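Local coordinates for protein threonine--tRNA ligase catalytic subunit (Aeropyrum pernix, PDB 3A32) that probably attaches threonine to tRNA(Thr) in two steps, first activating it with ATP, as a zinc-binding class II synthetase without a domain for editing mischarged seryl-tRNA, at residues 42-47 / 152-157; 52-57 / 334-339. One frame throughout, in Å; residues are numbered along the deposited sequence.

Contact 1: 42-47 / 152-157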
loop_
_atom_site.group_PDB
_atom_site.type_symbol
_atom_site.label_atom_id
_atom_site.label_comp_id
_atom_site.label_asym_id
_atom_site.label_seq_id
_atom_site.Cartn_x
_atom_site.Cartn_y
_atom_site.Cartn_z
ATOM N N PRO A 42 -15.414 8.510 -1.715
ATOM C CA PRO A 42 -15.225 7.724 -2.946
ATOM C C PRO A 42 -15.041 6.238 -2.656
ATOM O O PRO A 42 -14.204 5.831 -1.850
ATOM C CB PRO A 42 -13.950 8.330 -3.589
ATOM C CG PRO A 42 -13.895 9.713 -3.076
ATOM C CD PRO A 42 -14.449 9.629 -1.617
ATOM N N LEU A 43 -15.823 5.429 -3.327
ATOM C CA LEU A 43 -15.676 3.994 -3.110
ATOM C C LEU A 43 -15.000 3.424 -4.332
ATOM O O LEU A 43 -15.593 3.355 -5.401
ATOM C CB LEU A 43 -17.045 3.336 -2.788
ATOM C CG LEU A 43 -17.213 1.820 -2.703
ATOM C CD1 LEU A 43 -16.242 1.167 -1.698
ATOM C CD2 LEU A 43 -18.740 1.477 -2.389
ATOM N N PHE A 44 -13.736 3.090 -4.186
ATOM C CA PHE A 44 -12.980 2.469 -5.264
ATOM C C PHE A 44 -13.418 1.045 -5.482
ATOM O O PHE A 44 -13.647 0.292 -4.528
ATOM C CB PHE A 44 -11.467 2.626 -5.049
ATOM C CG PHE A 44 -10.995 3.994 -5.362
ATOM C CD1 PHE A 44 -10.592 4.316 -6.639
ATOM C CD2 PHE A 44 -11.086 5.006 -4.404
ATOM C CE1 PHE A 44 -10.189 5.621 -6.936
ATOM C CE2 PHE A 44 -10.703 6.283 -4.686
ATOM C CZ PHE A 44 -10.255 6.604 -5.961
ATOM N N SER A 45 -13.567 0.689 -6.755
ATOM C CA SER A 45 -14.169 -0.585 -7.101
ATOM C C SER A 45 -13.067 -1.598 -7.567
ATOM O O SER A 45 -11.879 -1.471 -7.204
ATOM C CB SER A 45 -15.283 -0.321 -8.125
ATOM O OG SER A 45 -15.825 -1.531 -8.577
ATOM N N LEU A 46 -13.446 -2.601 -8.362
ATOM C CA LEU A 46 -12.513 -3.671 -8.738
ATOM C C LEU A 46 -11.421 -3.161 -9.685
ATOM O O LEU A 46 -10.260 -3.495 -9.502
ATOM C CB LEU A 46 -13.276 -4.866 -9.373
ATOM C CG LEU A 46 -13.727 -5.984 -8.402
ATOM C CD1 LEU A 46 -14.382 -5.458 -7.135
ATOM C CD2 LEU A 46 -14.625 -7.052 -9.091
ATOM N N GLY A 47 -11.793 -2.363 -10.691
ATOM C CA GLY A 47 -10.826 -1.735 -11.568
ATOM C C GLY A 47 -9.938 -0.749 -10.859
ATOM O O GLY A 47 -8.746 -0.599 -11.212
ATOM N N TYR A 152 -17.644 17.401 -4.893
ATOM C CA TYR A 152 -17.695 17.211 -6.345
ATOM C C TYR A 152 -16.809 16.048 -6.781
ATOM O O TYR A 152 -15.589 16.091 -6.662
ATOM C CB TYR A 152 -17.374 18.507 -7.136
ATOM C CG TYR A 152 -17.547 18.268 -8.611
ATOM C CD1 TYR A 152 -18.816 18.012 -9.154
ATOM C CD2 TYR A 152 -16.454 18.182 -9.444
ATOM C CE1 TYR A 152 -18.989 17.700 -10.501
ATOM C CE2 TYR A 152 -16.614 17.901 -10.818
ATOM C CZ TYR A 152 -17.882 17.653 -11.325
ATOM O OH TYR A 152 -18.029 17.380 -12.659
ATOM N N GLY A 153 -17.434 14.998 -7.280
ATOM C CA GLY A 153 -16.700 13.875 -7.817
ATOM C C GLY A 153 -15.513 13.409 -6.970
ATOM O O GLY A 153 -15.666 13.094 -5.801
ATOM N N LEU A 154 -14.335 13.352 -7.597
ATOM C CA LEU A 154 -13.085 12.975 -6.945
ATOM C C LEU A 154 -12.294 14.228 -6.568
ATOM O O LEU A 154 -11.259 14.136 -5.883
ATOM C CB LEU A 154 -12.230 12.056 -7.866
ATOM C CG LEU A 154 -12.750 10.636 -8.160
ATOM C CD1 LEU A 154 -11.876 9.951 -9.228
ATOM C CD2 LEU A 154 -12.838 9.769 -6.894
ATOM N N LEU A 155 -12.817 15.387 -6.947
ATOM C CA LEU A 155 -12.044 16.654 -6.831
ATOM C C LEU A 155 -12.057 17.226 -5.442
ATOM O O LEU A 155 -11.039 17.717 -4.971
ATOM C CB LEU A 155 -12.501 17.687 -7.870
ATOM C CG LEU A 155 -12.453 17.161 -9.318
ATOM C CD1 LEU A 155 -12.600 18.321 -10.301
ATOM C CD2 LEU A 155 -11.183 16.416 -9.651
ATOM N N ARG A 156 -13.233 17.166 -4.796
ATOM C CA ARG A 156 -13.441 17.687 -3.450
ATOM C C ARG A 156 -14.266 16.640 -2.664
ATOM O O ARG A 156 -15.447 16.409 -2.941
ATOM C CB ARG A 156 -14.138 19.040 -3.567
ATOM C CG ARG A 156 -14.704 19.646 -2.300
ATOM C CD ARG A 156 -13.689 20.266 -1.381
ATOM N NE ARG A 156 -12.933 21.333 -2.029
ATOM C CZ ARG A 156 -11.827 21.890 -1.521
ATOM N NH1 ARG A 156 -11.356 21.512 -0.339
ATOM N NH2 ARG A 156 -11.165 22.808 -2.206
ATOM N N VAL A 157 -13.610 15.968 -1.724
ATOM C CA VAL A 157 -14.153 14.824 -1.054
ATOM C C VAL A 157 -13.784 14.893 0.450
ATOM O O VAL A 157 -12.921 15.709 0.860
ATOM C CB VAL A 157 -13.635 13.490 -1.706
ATOM C CG1 VAL A 157 -14.203 13.259 -3.135
ATOM C CG2 VAL A 157 -12.097 13.455 -1.804
#

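Contact 2: 52-57 / 334-339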
loop_
_atom_site.group_PDB
_atom_site.type_symbol
_atom_site.label_atom_id
_atom_site.label_comp_id
_atom_site.label_asym_id
_atom_site.label_seq_id
_atom_site.Cartn_x
_atom_site.Cartn_y
_atom_site.Cartn_z
ATOM N N ARG A 52 -4.840 1.650 -7.045
ATOM C CA ARG A 52 -4.445 2.154 -5.729
ATOM C C ARG A 52 -3.217 1.456 -5.143
ATOM O O ARG A 52 -2.334 2.118 -4.630
ATOM C CB ARG A 52 -5.635 2.142 -4.757
ATOM C CG ARG A 52 -6.632 3.307 -5.163
ATOM C CD ARG A 52 -7.696 3.495 -4.105
ATOM N NE ARG A 52 -7.140 4.002 -2.850
ATOM C CZ ARG A 52 -6.881 5.297 -2.609
ATOM N NH1 ARG A 52 -7.131 6.221 -3.533
ATOM N NH2 ARG A 52 -6.404 5.672 -1.435
ATOM N N TYR A 53 -3.138 0.132 -5.245
ATOM C CA TYR A 53 -1.945 -0.561 -4.775
ATOM C C TYR A 53 -0.724 -0.216 -5.639
ATOM O O TYR A 53 0.347 -0.051 -5.098
ATOM C CB TYR A 53 -2.147 -2.065 -4.711
ATOM C CG TYR A 53 -3.081 -2.500 -3.609
ATOM C CD1 TYR A 53 -4.453 -2.575 -3.840
ATOM C CD2 TYR A 53 -2.597 -2.812 -2.335
ATOM C CE1 TYR A 53 -5.346 -2.950 -2.823
ATOM C CE2 TYR A 53 -3.479 -3.238 -1.296
ATOM C CZ TYR A 53 -4.847 -3.318 -1.570
ATOM O OH TYR A 53 -5.736 -3.718 -0.626
ATOM N N ALA A 54 -0.913 -0.107 -6.960
ATOM C CA ALA A 54 0.209 0.181 -7.883
ATOM C C ALA A 54 0.796 1.571 -7.595
ATOM O O ALA A 54 2.006 1.763 -7.556
ATOM C CB ALA A 54 -0.249 0.065 -9.360
ATOM N N LEU A 55 -0.100 2.516 -7.348
ATOM C CA LEU A 55 0.221 3.883 -7.046
ATOM C C LEU A 55 1.040 4.000 -5.736
ATOM O O LEU A 55 2.151 4.583 -5.728
ATOM C CB LEU A 55 -1.118 4.637 -6.990
ATOM C CG LEU A 55 -1.428 5.899 -7.785
ATOM C CD1 LEU A 55 -0.422 6.199 -8.938
ATOM C CD2 LEU A 55 -2.849 5.884 -8.252
ATOM N N ALA A 56 0.554 3.380 -4.665
ATOM C CA ALA A 56 1.269 3.411 -3.393
ATOM C C ALA A 56 2.689 2.893 -3.530
ATOM O O ALA A 56 3.629 3.466 -2.967
ATOM C CB ALA A 56 0.523 2.572 -2.313
ATOM N N GLU A 57 2.817 1.792 -4.285
ATOM C CA GLU A 57 4.038 1.019 -4.445
ATOM C C GLU A 57 5.057 1.760 -5.293
ATOM O O GLU A 57 6.228 1.836 -4.933
ATOM C CB GLU A 57 3.688 -0.327 -5.114
ATOM C CG GLU A 57 4.907 -1.091 -5.451
ATOM C CD GLU A 57 4.696 -2.339 -6.346
ATOM O OE1 GLU A 57 3.584 -2.902 -6.320
ATOM O OE2 GLU A 57 5.720 -2.724 -7.034
ATOM N N PHE A 334 -0.195 2.400 -19.285
ATOM C CA PHE A 334 -0.239 0.956 -19.199
ATOM C C PHE A 334 -0.191 0.417 -17.760
ATOM O O PHE A 334 -0.950 -0.493 -17.423
ATOM C CB PHE A 334 0.863 0.318 -20.055
ATOM C CG PHE A 334 0.906 -1.178 -19.984
ATOM C CD1 PHE A 334 0.214 -1.953 -20.911
ATOM C CD2 PHE A 334 1.706 -1.816 -19.039
ATOM C CE1 PHE A 334 0.281 -3.359 -20.882
ATOM C CE2 PHE A 334 1.770 -3.209 -18.985
ATOM C CZ PHE A 334 1.049 -3.993 -19.912
ATOM N N THR A 335 0.714 0.962 -16.932
ATOM C CA THR A 335 0.935 0.411 -15.599
ATOM C C THR A 335 -0.308 0.574 -14.665
ATOM O O THR A 335 -0.538 -0.229 -13.746
ATOM C CB THR A 335 2.246 0.977 -14.960
ATOM O OG1 THR A 335 3.388 0.562 -15.753
ATOM C CG2 THR A 335 2.461 0.409 -13.586
ATOM N N LEU A 336 -1.113 1.585 -14.970
ATOM C CA LEU A 336 -2.270 2.001 -14.199
ATOM C C LEU A 336 -3.647 1.703 -14.833
ATOM O O LEU A 336 -4.682 2.126 -14.310
ATOM C CB LEU A 336 -2.139 3.501 -13.926
ATOM C CG LEU A 336 -0.901 3.925 -13.107
ATOM C CD1 LEU A 336 -1.023 5.431 -12.876
ATOM C CD2 LEU A 336 -0.702 3.118 -11.747
ATOM N N ALA A 337 -3.670 0.973 -15.943
ATOM C CA ALA A 337 -4.891 0.711 -16.682
ATOM C C ALA A 337 -5.621 -0.439 -15.976
ATOM O O ALA A 337 -5.037 -1.515 -15.744
ATOM C CB ALA A 337 -4.548 0.328 -18.149
ATOM N N PRO A 338 -6.922 -0.252 -15.665
ATOM C CA PRO A 338 -7.687 -1.382 -15.108
ATOM C C PRO A 338 -7.511 -2.663 -15.961
ATOM O O PRO A 338 -7.150 -3.723 -15.420
ATOM C CB PRO A 338 -9.130 -0.858 -15.120
ATOM C CG PRO A 338 -8.970 0.655 -14.956
ATOM C CD PRO A 338 -7.752 0.961 -15.829
ATOM N N ILE A 339 -7.741 -2.578 -17.282
ATOM C CA ILE A 339 -7.477 -3.709 -18.189
ATOM C C ILE A 339 -6.211 -3.410 -18.992
ATOM O O ILE A 339 -6.173 -2.442 -19.773
ATOM C CB ILE A 339 -8.695 -3.999 -19.140
ATOM C CG1 ILE A 339 -9.958 -4.309 -18.316
ATOM C CG2 ILE A 339 -8.356 -5.144 -20.131
ATOM C CD1 ILE A 339 -11.295 -4.435 -19.152
#

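Contact 1: 42-47 / 152-157
Pro42 sets its ring against Leu154 and Val157, and can be followed atom by atom. CB, which points toward the 152-157 loop, meets Leu154 CD2 at 3.8 Å. One bond further, Pro42 CG touches both partners: it is 3.6 Å from Val157 CG1, the closest approach here, and 4.0 Å from Leu154 CD2. The ring then turns back to the chain, and Pro42 CD stays beside Val157, 3.9 Å from its CB and equally far from its CG1. Val157 offers that methyl because CG1 lies anti to its own carbonyl carbon (chi1 -69°). Leu154 reaches over with one branch, and the same CD2 that touches the proline also comes obliquely to the Phe44 ring, 4.2 Å from CZ. With an alanine at Pro42, CG and CD are gone, and Val157 CG1 would probably lose its neighbour across the contact, opening a gap between the two loops.

All of this is apolar packing. The 152-157 loop keeps its own shape through a classic beta bulge, in which Tyr152 O accepts from both Leu155 N and Arg156 N. Outside the pair, Leu154 N donates a hydrogen bond to His9 NE2, while Arg156 makes a salt bridge to Glu146. Ile18 and Glu318 pack against Phe44. By sequence and topology, the hairpin of strands 134-143 and 159-170 fits motif 2 of class II synthetases, so the contact seats the end of its connecting loop on the segment leading into helix 48-65.

Contact 2: 52-57 / 334-339
Leu336 fills the space beside helix 48-65 with both of its methyls. CD2 does the closer work, standing 3.9 Å from the CB of Ala54, which points toward the 334-339 segment. Leu336 CD1 meets Leu55 CD1 at 4.1 Å, and the same Leu55 methyl is 4.2 Å from Leu336 CD2, so it faces the fork of the other leucine. The two leucine side chains cross at about a right angle. In Leu336, CG anti to the carbonyl carbon, beside the backbone N (chi1 -61°), puts the fork next to the helix. Leu55 is modelled less comfortably: its chi1 of -127° is far from staggered, and the exact place of its methyls deserves some caution.

Away from this apolar patch the fit slackens. Thr335 adds little: its carbonyl O is 4.4 Å from Ala54 CB, and its CG2 stays 5.0 Å from the same Ala54 CB. That carbonyl is satisfied elsewhere, by Arg373 NH2, which also hydrogen-bonds to Ala337 O; Leu336 itself also packs on Phe193. The slack edge is still buried, since all four touching residues are.

Other residues of the helix serve the dimer. Tyr53 OH hydrogen-bonds to Val71 O and Phe139 N of the second subunit, and Glu57 pairs with Lys61 of that subunit. A long helix at the interface, followed by strand 69-70, fits motif 1 of class II synthetases; here Ala54 and Leu55 of that helix pack on the 3-10 turn in the connection from helix 317-327 to strand 341-347, a strand of the sheet belonging to the anticodon-binding domain.

Overall arrangement
Contacts 1 and 2 have their centres about 15 Å apart and lie on one path of the chain: 42-47 runs directly into helix 48-65, which carries 52-57. Their partners follow in the same order, 152-157 and then 334-339, so the two pairings cross along the sequence. They also touch. The Phe44 ring takes part in a cation-pi interaction with Arg52, whose CD is 3.6 Å from Phe44 CG, and Gly47 O packs on Pro338 CB. Both contacts reach the second subunit. One short piece of chain at the dimer interface thus joins the loop of the catalytic sheet's hairpin to the passage toward strand 341-347 of the anticodon-binding domain, away from the zinc site.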